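PDB 4DNG: putative aldehyde dehydrogenase AldY from Bacillus subtilis, which probably oxidises aldehydes to carboxylates with NAD+ and may help protect the cell against stress from ethanol and related compounds. Local coordinates for residues P224-F229 against R249-L254. Residues are numbered along the deposited sequence; the frame is centred on the assembly and turned at random.
Sequences PRLISF and RMALEL
I227 and F229 on one strand exchange backbone hydrogen bonds with R249, A251 and E253 on its neighbour, the strands pairing in parallel with I227 opposite M250 and F229 opposite L252; the N-to-C directions of 226-229 and 249-254 differ by 6° and their axes come within 4.6 Å. I227 N donates to R249 O (3.1 Å) and I227 O accepts from A251 N (2.9 Å); F229 does the same between A251 and E253, its N reaching A251 O and its O receiving E253 N at 2.8 Å. R225 O, bonded by R249 N, opens the series.

On the face carrying I227, F229, M250 and L252, the chief side-chain contact is made by F229. With CG anti to its backbone N (chi1 175°), its ring reaches L254, whose CD2 meets the ring edge in plane, 3.8 Å from F229 CE2. L252 CD2 touches F229 CB at 3.7 Å, lying oblique to the ring. Helix 233-246 covers this side through V235 and I239, while F247 of the second subunit packs on L252 and L254.

On the other face, L226, its CG also anti to the backbone N (chi1 170°), brings CD1 within 3.5 Å of R249 CB and extends more loosely to the A251 methyl. R249 NH1, on a chain bent at chi2 and chi3, hydrogen-bonds to E467 O and T469 O, S228 OG bonds to S163 OG, and F468 and E467 of helix 462-468 pack on L226 and A251.

Strand 226-231, helix 233-246 and strand 249-254 form a beta-alpha-beta crossover of the NAD-binding domain of aldehyde dehydrogenases. The pairing sets the strand leading into residues 231-236, which probably bind NAD+, beside the strand that carries E253, the predicted active-site glutamate.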
ATOM      1  N   PRO A 224      15.302  -2.178  -1.634  1.00 58.43           N
ATOM      2  CA  PRO A 224      14.256  -1.662  -2.516  1.00 54.40           C
ATOM      3  C   PRO A 224      13.041  -1.200  -1.758  1.00 61.88           C
ATOM      4  O   PRO A 224      12.672  -1.838  -0.765  1.00 69.86           O
ATOM      5  CB  PRO A 224      13.866  -2.894  -3.366  1.00 56.05           C
ATOM      6  CG  PRO A 224      14.240  -4.067  -2.543  1.00 49.18           C
ATOM      7  CD  PRO A 224      15.467  -3.642  -1.767  1.00 50.50           C
ATOM      8  N   ARG A 225      12.386  -0.142  -2.244  1.00 61.16           N
ATOM      9  CA  ARG A 225      11.218   0.412  -1.544  1.00 59.33           C
ATOM     10  C   ARG A 225       9.864   0.029  -2.141  1.00 65.73           C
ATOM     11  O   ARG A 225       8.821   0.286  -1.540  1.00 65.85           O
ATOM     12  CB  ARG A 225      11.363   1.912  -1.358  1.00 61.00           C
ATOM     13  CG  ARG A 225      12.080   2.255  -0.072  1.00 63.58           C
ATOM     14  CD  ARG A 225      12.559   3.691  -0.043  1.00 73.65           C
ATOM     15  NE  ARG A 225      13.804   3.787   0.727  1.00 82.07           N
ATOM     16  CZ  ARG A 225      14.010   4.607   1.755  1.00 85.94           C
ATOM     17  NH1 ARG A 225      13.061   5.447   2.152  1.00 80.63           N
ATOM     18  NH2 ARG A 225      15.185   4.600   2.378  1.00 84.49           N
ATOM     19  N   LEU A 226       9.894  -0.621  -3.306  1.00 66.04           N
ATOM     20  CA  LEU A 226       8.698  -1.224  -3.899  1.00 57.79           C
ATOM     21  C   LEU A 226       9.035  -2.567  -4.519  1.00 59.11           C
ATOM     22  O   LEU A 226      10.064  -2.697  -5.199  1.00 59.12           O
ATOM     23  CB  LEU A 226       8.102  -0.310  -4.950  1.00 61.23           C
ATOM     24  CG  LEU A 226       6.984  -0.828  -5.847  1.00 70.38           C
ATOM     25  CD1 LEU A 226       5.630  -0.638  -5.224  1.00 74.06           C
ATOM     26  CD2 LEU A 226       7.024  -0.061  -7.145  1.00 75.82           C
ATOM     27  N   ILE A 227       8.182  -3.560  -4.247  1.00 54.99           N
ATOM     28  CA  ILE A 227       8.195  -4.835  -4.940  1.00 52.04           C
ATOM     29  C   ILE A 227       7.058  -4.800  -5.932  1.00 56.11           C
ATOM     30  O   ILE A 227       5.901  -4.593  -5.561  1.00 61.72           O
ATOM     31  CB  ILE A 227       7.897  -6.059  -4.044  1.00 55.58           C
ATOM     32  CG1 ILE A 227       8.620  -6.008  -2.699  1.00 52.06           C
ATOM     33  CG2 ILE A 227       8.246  -7.346  -4.793  1.00 50.73           C
ATOM     34  CD1 ILE A 227      10.118  -5.996  -2.829  1.00 51.16           C
ATOM     35  N   SER A 228       7.401  -5.033  -7.188  1.00 57.20           N
ATOM     36  CA  SER A 228       6.457  -5.149  -8.279  1.00 56.37           C
ATOM     37  C   SER A 228       6.462  -6.628  -8.705  1.00 58.06           C
ATOM     38  O   SER A 228       7.518  -7.166  -9.013  1.00 56.75           O
ATOM     39  CB  SER A 228       6.924  -4.229  -9.417  1.00 56.74           C
ATOM     40  OG  SER A 228       6.088  -4.350 -10.542  1.00 65.98           O
ATOM     41  N   PHE A 229       5.297  -7.284  -8.695  1.00 58.60           N
ATOM     42  CA  PHE A 229       5.185  -8.723  -8.979  1.00 54.95           C
ATOM     43  C   PHE A 229       3.907  -9.058  -9.751  1.00 59.74           C
ATOM     44  O   PHE A 229       2.834  -8.511  -9.465  1.00 61.35           O
ATOM     45  CB  PHE A 229       5.226  -9.526  -7.659  1.00 60.78           C
ATOM     46  CG  PHE A 229       4.995 -11.024  -7.819  1.00 55.15           C
ATOM     47  CD1 PHE A 229       6.008 -11.861  -8.274  1.00 57.25           C
ATOM     48  CD2 PHE A 229       3.777 -11.597  -7.474  1.00 56.55           C
ATOM     49  CE1 PHE A 229       5.803 -13.235  -8.418  1.00 59.58           C
ATOM     50  CE2 PHE A 229       3.563 -12.967  -7.606  1.00 60.80           C
ATOM     51  CZ  PHE A 229       4.579 -13.788  -8.087  1.00 59.36           C
ATOM     52  N   ARG A 249       6.352  -0.783  -0.303  1.00 62.62           N
ATOM     53  CA  ARG A 249       5.157  -0.722  -1.138  1.00 60.27           C
ATOM     54  C   ARG A 249       5.097  -1.973  -2.027  1.00 54.47           C
ATOM     55  O   ARG A 249       6.088  -2.650  -2.204  1.00 53.02           O
ATOM     56  CB  ARG A 249       5.127   0.567  -1.981  1.00 68.30           C
ATOM     57  CG  ARG A 249       5.268   1.846  -1.172  1.00 75.77           C
ATOM     58  CD  ARG A 249       4.277   2.905  -1.623  1.00 93.68           C
ATOM     59  NE  ARG A 249       4.706   3.610  -2.830  1.00102.61           N
ATOM     60  CZ  ARG A 249       5.150   4.866  -2.862  1.00 94.02           C
ATOM     61  NH1 ARG A 249       5.514   5.397  -4.020  1.00 98.67           N
ATOM     62  NH2 ARG A 249       5.233   5.599  -1.756  1.00 78.17           N
ATOM     63  N   MET A 250       3.930  -2.301  -2.563  1.00 56.18           N
ATOM     64  CA  MET A 250       3.809  -3.499  -3.344  1.00 50.74           C
ATOM     65  C   MET A 250       2.753  -3.409  -4.444  1.00 58.03           C
ATOM     66  O   MET A 250       1.591  -3.148  -4.193  1.00 68.97           O
ATOM     67  CB  MET A 250       3.687  -4.735  -2.434  1.00 52.70           C
ATOM     68  CG  MET A 250       2.339  -5.056  -1.833  1.00 67.01           C
ATOM     69  SD  MET A 250       2.563  -6.275  -0.523  1.00 74.42           S
ATOM     70  CE  MET A 250       2.435  -5.254   0.943  1.00 53.83           C
ATOM     71  N   ALA A 251       3.195  -3.580  -5.683  1.00 58.49           N
ATOM     72  CA  ALA A 251       2.293  -3.608  -6.828  1.00 57.77           C
ATOM     73  C   ALA A 251       2.189  -5.057  -7.266  1.00 62.42           C
ATOM     74  O   ALA A 251       2.981  -5.547  -8.066  1.00 73.51           O
ATOM     75  CB  ALA A 251       2.832  -2.737  -7.965  1.00 54.01           C
ATOM     76  N   LEU A 252       1.217  -5.742  -6.702  1.00 62.17           N
ATOM     77  CA  LEU A 252       1.012  -7.140  -6.957  1.00 59.56           C
ATOM     78  C   LEU A 252      -0.098  -7.344  -7.983  1.00 60.52           C
ATOM     79  O   LEU A 252      -1.133  -6.695  -7.923  1.00 60.91           O
ATOM     80  CB  LEU A 252       0.688  -7.858  -5.641  1.00 55.34           C
ATOM     81  CG  LEU A 252       1.713  -7.748  -4.519  1.00 62.25           C
ATOM     82  CD1 LEU A 252       1.329  -8.665  -3.360  1.00 55.33           C
ATOM     83  CD2 LEU A 252       3.135  -8.060  -5.004  1.00 55.32           C
ATOM     84  N   GLU A 253       0.132  -8.230  -8.943  1.00 66.65           N
ATOM     85  CA  GLU A 253      -0.926  -8.650  -9.872  1.00 69.67           C
ATOM     86  C   GLU A 253      -1.035 -10.168  -9.850  1.00 67.77           C
ATOM     87  O   GLU A 253      -0.063 -10.889 -10.128  1.00 70.41           O
ATOM     88  CB  GLU A 253      -0.637  -8.136 -11.272  1.00 81.16           C
ATOM     89  CG  GLU A 253      -1.707  -8.473 -12.291  1.00 92.83           C
ATOM     90  CD  GLU A 253      -1.883  -7.370 -13.314  1.00105.82           C
ATOM     91  OE1 GLU A 253      -1.896  -7.684 -14.529  1.00114.94           O
ATOM     92  OE2 GLU A 253      -2.005  -6.196 -12.894  1.00100.19           O
ATOM     93  N   LEU A 254      -2.211 -10.660  -9.503  1.00 62.72           N
ATOM     94  CA  LEU A 254      -2.340 -12.073  -9.134  1.00 70.26           C
ATOM     95  C   LEU A 254      -3.469 -12.770  -9.877  1.00 76.87           C
ATOM     96  O   LEU A 254      -4.520 -12.179 -10.132  1.00 91.65           O
ATOM     97  CB  LEU A 254      -2.522 -12.196  -7.602  1.00 61.16           C
ATOM     98  CG  LEU A 254      -1.461 -11.443  -6.785  1.00 57.64           C
ATOM     99  CD1 LEU A 254      -1.839 -11.338  -5.328  1.00 56.25           C
ATOM    100  CD2 LEU A 254      -0.081 -12.084  -6.902  1.00 51.99           C
TER